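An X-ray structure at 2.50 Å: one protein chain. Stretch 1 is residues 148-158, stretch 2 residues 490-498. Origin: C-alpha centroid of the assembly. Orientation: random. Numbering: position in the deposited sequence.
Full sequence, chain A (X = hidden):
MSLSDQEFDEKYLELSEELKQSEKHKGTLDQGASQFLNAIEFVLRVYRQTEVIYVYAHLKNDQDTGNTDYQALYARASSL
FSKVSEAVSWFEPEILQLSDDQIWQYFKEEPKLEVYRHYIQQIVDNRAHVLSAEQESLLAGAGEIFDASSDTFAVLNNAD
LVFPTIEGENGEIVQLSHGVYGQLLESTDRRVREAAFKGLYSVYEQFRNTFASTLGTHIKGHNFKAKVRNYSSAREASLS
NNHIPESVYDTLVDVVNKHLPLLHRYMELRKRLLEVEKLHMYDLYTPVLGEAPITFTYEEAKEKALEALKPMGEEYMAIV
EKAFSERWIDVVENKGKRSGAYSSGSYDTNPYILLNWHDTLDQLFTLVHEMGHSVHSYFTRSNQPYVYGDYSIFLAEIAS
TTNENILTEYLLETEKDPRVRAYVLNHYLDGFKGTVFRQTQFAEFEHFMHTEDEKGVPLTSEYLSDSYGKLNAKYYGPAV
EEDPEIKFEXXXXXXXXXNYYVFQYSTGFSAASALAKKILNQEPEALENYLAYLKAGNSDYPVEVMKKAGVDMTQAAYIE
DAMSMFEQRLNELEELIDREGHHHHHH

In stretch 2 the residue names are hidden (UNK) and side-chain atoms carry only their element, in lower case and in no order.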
# COMPACT_ATOMS: atom_id res chain seq x y z
N ALA A 148 -0.72 4.37 3.44
CA ALA A 148 -1.31 3.04 3.60
C ALA A 148 -0.27 1.91 3.64
O ALA A 148 -0.38 0.98 4.45
CB ALA A 148 -2.36 2.77 2.55
N SER A 149 0.74 1.99 2.78
CA SER A 149 1.70 0.88 2.67
C SER A 149 2.58 0.69 3.93
O SER A 149 3.08 -0.40 4.14
CB SER A 149 2.55 1.02 1.41
OG SER A 149 3.58 1.98 1.59
N SER A 150 2.77 1.74 4.73
CA SER A 150 3.37 1.60 6.07
C SER A 150 2.50 0.75 6.97
O SER A 150 3.00 -0.05 7.75
CB SER A 150 3.56 2.96 6.76
OG SER A 150 4.36 3.81 5.97
N ASP A 151 1.19 0.96 6.89
CA ASP A 151 0.22 0.17 7.66
C ASP A 151 0.21 -1.29 7.21
O ASP A 151 0.16 -2.20 8.03
CB ASP A 151 -1.16 0.81 7.56
CG ASP A 151 -1.19 2.25 8.13
OD1 ASP A 151 -0.40 2.55 9.05
OD2 ASP A 151 -2.00 3.09 7.68
N THR A 152 0.29 -1.50 5.90
CA THR A 152 0.30 -2.86 5.37
C THR A 152 1.56 -3.57 5.85
O THR A 152 1.51 -4.73 6.25
CB THR A 152 0.26 -2.83 3.84
OG1 THR A 152 -0.86 -2.05 3.43
CG2 THR A 152 0.15 -4.23 3.25
N PHE A 153 2.68 -2.85 5.84
CA PHE A 153 3.92 -3.40 6.34
C PHE A 153 3.80 -3.81 7.80
O PHE A 153 4.13 -4.93 8.17
CB PHE A 153 5.05 -2.40 6.21
CG PHE A 153 6.24 -2.77 7.03
CD1 PHE A 153 7.16 -3.70 6.56
CD2 PHE A 153 6.43 -2.21 8.29
CE1 PHE A 153 8.25 -4.07 7.32
CE2 PHE A 153 7.53 -2.57 9.06
CZ PHE A 153 8.44 -3.51 8.57
N ALA A 154 3.32 -2.88 8.61
CA ALA A 154 3.18 -3.08 10.05
C ALA A 154 2.36 -4.33 10.36
O ALA A 154 2.70 -5.12 11.24
CB ALA A 154 2.53 -1.82 10.70
N VAL A 155 1.29 -4.51 9.62
CA VAL A 155 0.33 -5.56 9.87
C VAL A 155 0.89 -6.92 9.42
O VAL A 155 0.87 -7.93 10.16
CB VAL A 155 -1.00 -5.24 9.16
CG1 VAL A 155 -1.08 -6.00 7.90
CG2 VAL A 155 -2.17 -5.58 10.03
N LEU A 156 1.42 -6.94 8.22
CA LEU A 156 2.08 -8.13 7.73
C LEU A 156 3.24 -8.53 8.66
O LEU A 156 3.38 -9.69 9.03
CB LEU A 156 2.57 -7.89 6.30
CG LEU A 156 3.42 -8.98 5.65
CD1 LEU A 156 2.68 -10.32 5.59
CD2 LEU A 156 3.80 -8.51 4.27
N ASN A 157 4.08 -7.56 9.03
CA ASN A 157 5.28 -7.84 9.82
C ASN A 157 4.94 -8.28 11.24
O ASN A 157 5.55 -9.20 11.77
CB ASN A 157 6.23 -6.63 9.86
CG ASN A 157 7.64 -7.01 10.32
OD1 ASN A 157 8.26 -6.33 11.14
ND2 ASN A 157 8.16 -8.10 9.77
N ASN A 158 3.96 -7.63 11.85
CA ASN A 158 3.68 -7.89 13.25
C ASN A 158 2.49 -8.77 13.54
O ASN A 158 2.40 -9.32 14.62
CB ASN A 158 3.53 -6.58 14.03
CG ASN A 158 4.76 -5.71 13.91
OD1 ASN A 158 5.87 -6.12 14.29
ND2 ASN A 158 4.58 -4.51 13.38
N UNK A 490 16.99 -5.50 4.62
CA UNK A 490 16.32 -4.21 4.36
C UNK A 490 14.82 -4.29 4.60
O UNK A 490 14.18 -3.29 4.93
c UNK A 490 12.49 -5.68 0.05
c UNK A 490 14.80 -5.94 0.50
c UNK A 490 16.11 -4.70 1.91
c UNK A 490 12.44 -4.60 0.94
c UNK A 490 13.66 -6.36 -0.19
c UNK A 490 13.58 -4.17 1.62
c UNK A 490 14.78 -4.85 1.40
n UNK A 490 16.09 -6.42 0.46
c UNK A 490 16.56 -3.71 2.92
c UNK A 490 16.87 -5.67 1.31
N UNK A 491 14.27 -5.50 4.47
CA UNK A 491 12.83 -5.67 4.47
C UNK A 491 12.21 -5.78 5.86
O UNK A 491 10.99 -5.76 6.00
o UNK A 491 12.79 -8.12 4.26
c UNK A 491 12.44 -6.90 3.62
N UNK A 492 13.04 -5.88 6.89
CA UNK A 492 12.49 -6.04 8.24
C UNK A 492 12.71 -4.81 9.12
O UNK A 492 12.31 -4.79 10.28
c UNK A 492 13.04 -7.30 8.91
c UNK A 492 15.05 -8.66 9.62
n UNK A 492 17.12 -7.76 11.34
c UNK A 492 14.54 -7.30 9.10
n UNK A 492 15.89 -8.40 13.18
n UNK A 492 15.03 -8.73 11.07
c UNK A 492 16.01 -8.30 11.86
N UNK A 493 13.29 -3.76 8.54
CA UNK A 493 13.64 -2.54 9.27
C UNK A 493 12.52 -1.49 9.21
O UNK A 493 12.34 -0.84 8.19
c UNK A 493 15.23 -0.59 9.32
c UNK A 493 14.93 -1.94 8.70
c UNK A 493 16.08 -2.93 8.93
c UNK A 493 17.35 -2.52 8.25
N UNK A 494 11.78 -1.32 10.31
CA UNK A 494 10.63 -0.39 10.40
C UNK A 494 11.01 1.05 10.05
O UNK A 494 10.18 1.81 9.53
c UNK A 494 12.05 -2.01 11.59
c UNK A 494 10.82 -1.73 12.42
c UNK A 494 10.22 -0.46 11.89
N UNK A 495 12.25 1.43 10.33
CA UNK A 495 12.66 2.82 10.18
C UNK A 495 12.68 3.30 8.75
O UNK A 495 12.65 4.50 8.51
c UNK A 495 13.63 3.96 13.24
c UNK A 495 14.07 2.11 14.33
c UNK A 495 13.96 3.01 12.33
c UNK A 495 14.01 3.07 10.84
n UNK A 495 14.22 1.86 13.04
n UNK A 495 13.72 3.37 14.48
N UNK A 496 12.70 2.37 7.81
CA UNK A 496 12.69 2.75 6.40
C UNK A 496 11.33 3.27 5.99
O UNK A 496 11.21 3.85 4.91
c UNK A 496 14.97 -0.05 5.34
c UNK A 496 17.25 0.67 5.56
c UNK A 496 15.47 2.26 5.75
c UNK A 496 16.83 1.97 5.76
c UNK A 496 13.08 1.58 5.51
c UNK A 496 16.32 -0.35 5.36
c UNK A 496 14.53 1.26 5.54
N UNK A 497 10.32 3.04 6.83
CA UNK A 497 8.94 3.57 6.62
C UNK A 497 8.70 4.89 7.39
O UNK A 497 7.57 5.35 7.54
o UNK A 497 7.92 -2.10 3.73
c UNK A 497 8.69 0.20 6.48
c UNK A 497 7.88 1.29 6.16
c UNK A 497 7.09 0.09 4.20
c UNK A 497 7.89 -0.99 4.54
c UNK A 497 7.87 2.53 7.03
c UNK A 497 8.70 -0.95 5.67
c UNK A 497 7.09 1.23 5.01
N UNK A 498 9.77 5.48 7.90
CA UNK A 498 9.69 6.83 8.43
C UNK A 498 10.08 7.72 7.26
O UNK A 498 9.69 7.46 6.12
c UNK A 498 8.86 4.47 11.87
c UNK A 498 9.29 4.86 13.11
c UNK A 498 10.63 6.99 9.61
c UNK A 498 10.15 5.94 13.25
c UNK A 498 9.30 5.16 10.75
c UNK A 498 10.59 6.62 12.11
o UNK A 498 8.86 4.19 14.22
c UNK A 498 10.16 6.25 10.85
O HOH W 1 11.20 -6.35 11.86

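Position 490 carries one carbon and then fused five- and six-membered rings holding eight carbons and one nitrogen, an indole; it reaches nothing on stretch 1. It is Trp490, buried in a 3-10 segment. Position 491 has one carbon and one oxygen. This side chain makes no contact with the helix, and the backbone makes the contact: the O of 491 lies 3.5 Å from CE1 of Phe153, near the plane of that ring. The residue is Ser491.

At 492, three carbons and a nitrogen lead to a carbon bearing two more nitrogens, a guanidinium. CA-to-CB points away from the helix, so again the backbone does the work. The O of 492 sits at the edge of the Phe153 ring, 4.4 Å from CZ, and accepts from water 1 at 2.5 Å; the same water donates to OD1 of Asn157 at 3.0 Å. This is Arg492.

Position 493 has four carbons, forked at the first, with one arm two carbons long. Its CA-to-CB bond points away from the helix, and the side chain makes no contact with it: Ile493. At 494, three carbons close a ring onto the backbone N; CA lies 4.0 Å and CB 4.4 Å from CE2 of Phe153. This is Pro494.

Position 495 shows one carbon and a five-membered ring of three carbons and two nitrogens, out of reach of the helix: His495. Position 496 has one carbon and a ring of six carbons, also out of reach: Phe496.

At 497, the CA-to-CB bond points toward the helix, and one carbon leads to a six-carbon ring bearing an oxygen. The ring lies against Phe153 and also touches Ser149 and Ser150. It is Tyr497. Its CE2 comes within 3.3 Å of Phe153 CD1, and its CD1 within 3.9 Å of Ser150 CA. Position 498 again has one carbon and a six-carbon ring with an oxygen. CA-to-CB points away; the end of the side chain comes nearer but still makes no contact: Tyr498.

The contact is built around one aromatic pair. Phe153 and Tyr497 form an offset stack, centroids 4.1 Å apart and planes at 25°, while Phe153 CB sits over the face of the Tyr497 ring, 3.9 Å from its centroid. The helix supplies an aromatic in the t rotamer; the opposing segment supplies a second ring over one face and carbonyls at the edge, where the ring's C-H groups are slightly positive. No direct hydrogen bond crosses the interface, so the polar link is left to water 1, one helical turn along at Asn157.

Stretch 2 490-498: WSRIPHFYY
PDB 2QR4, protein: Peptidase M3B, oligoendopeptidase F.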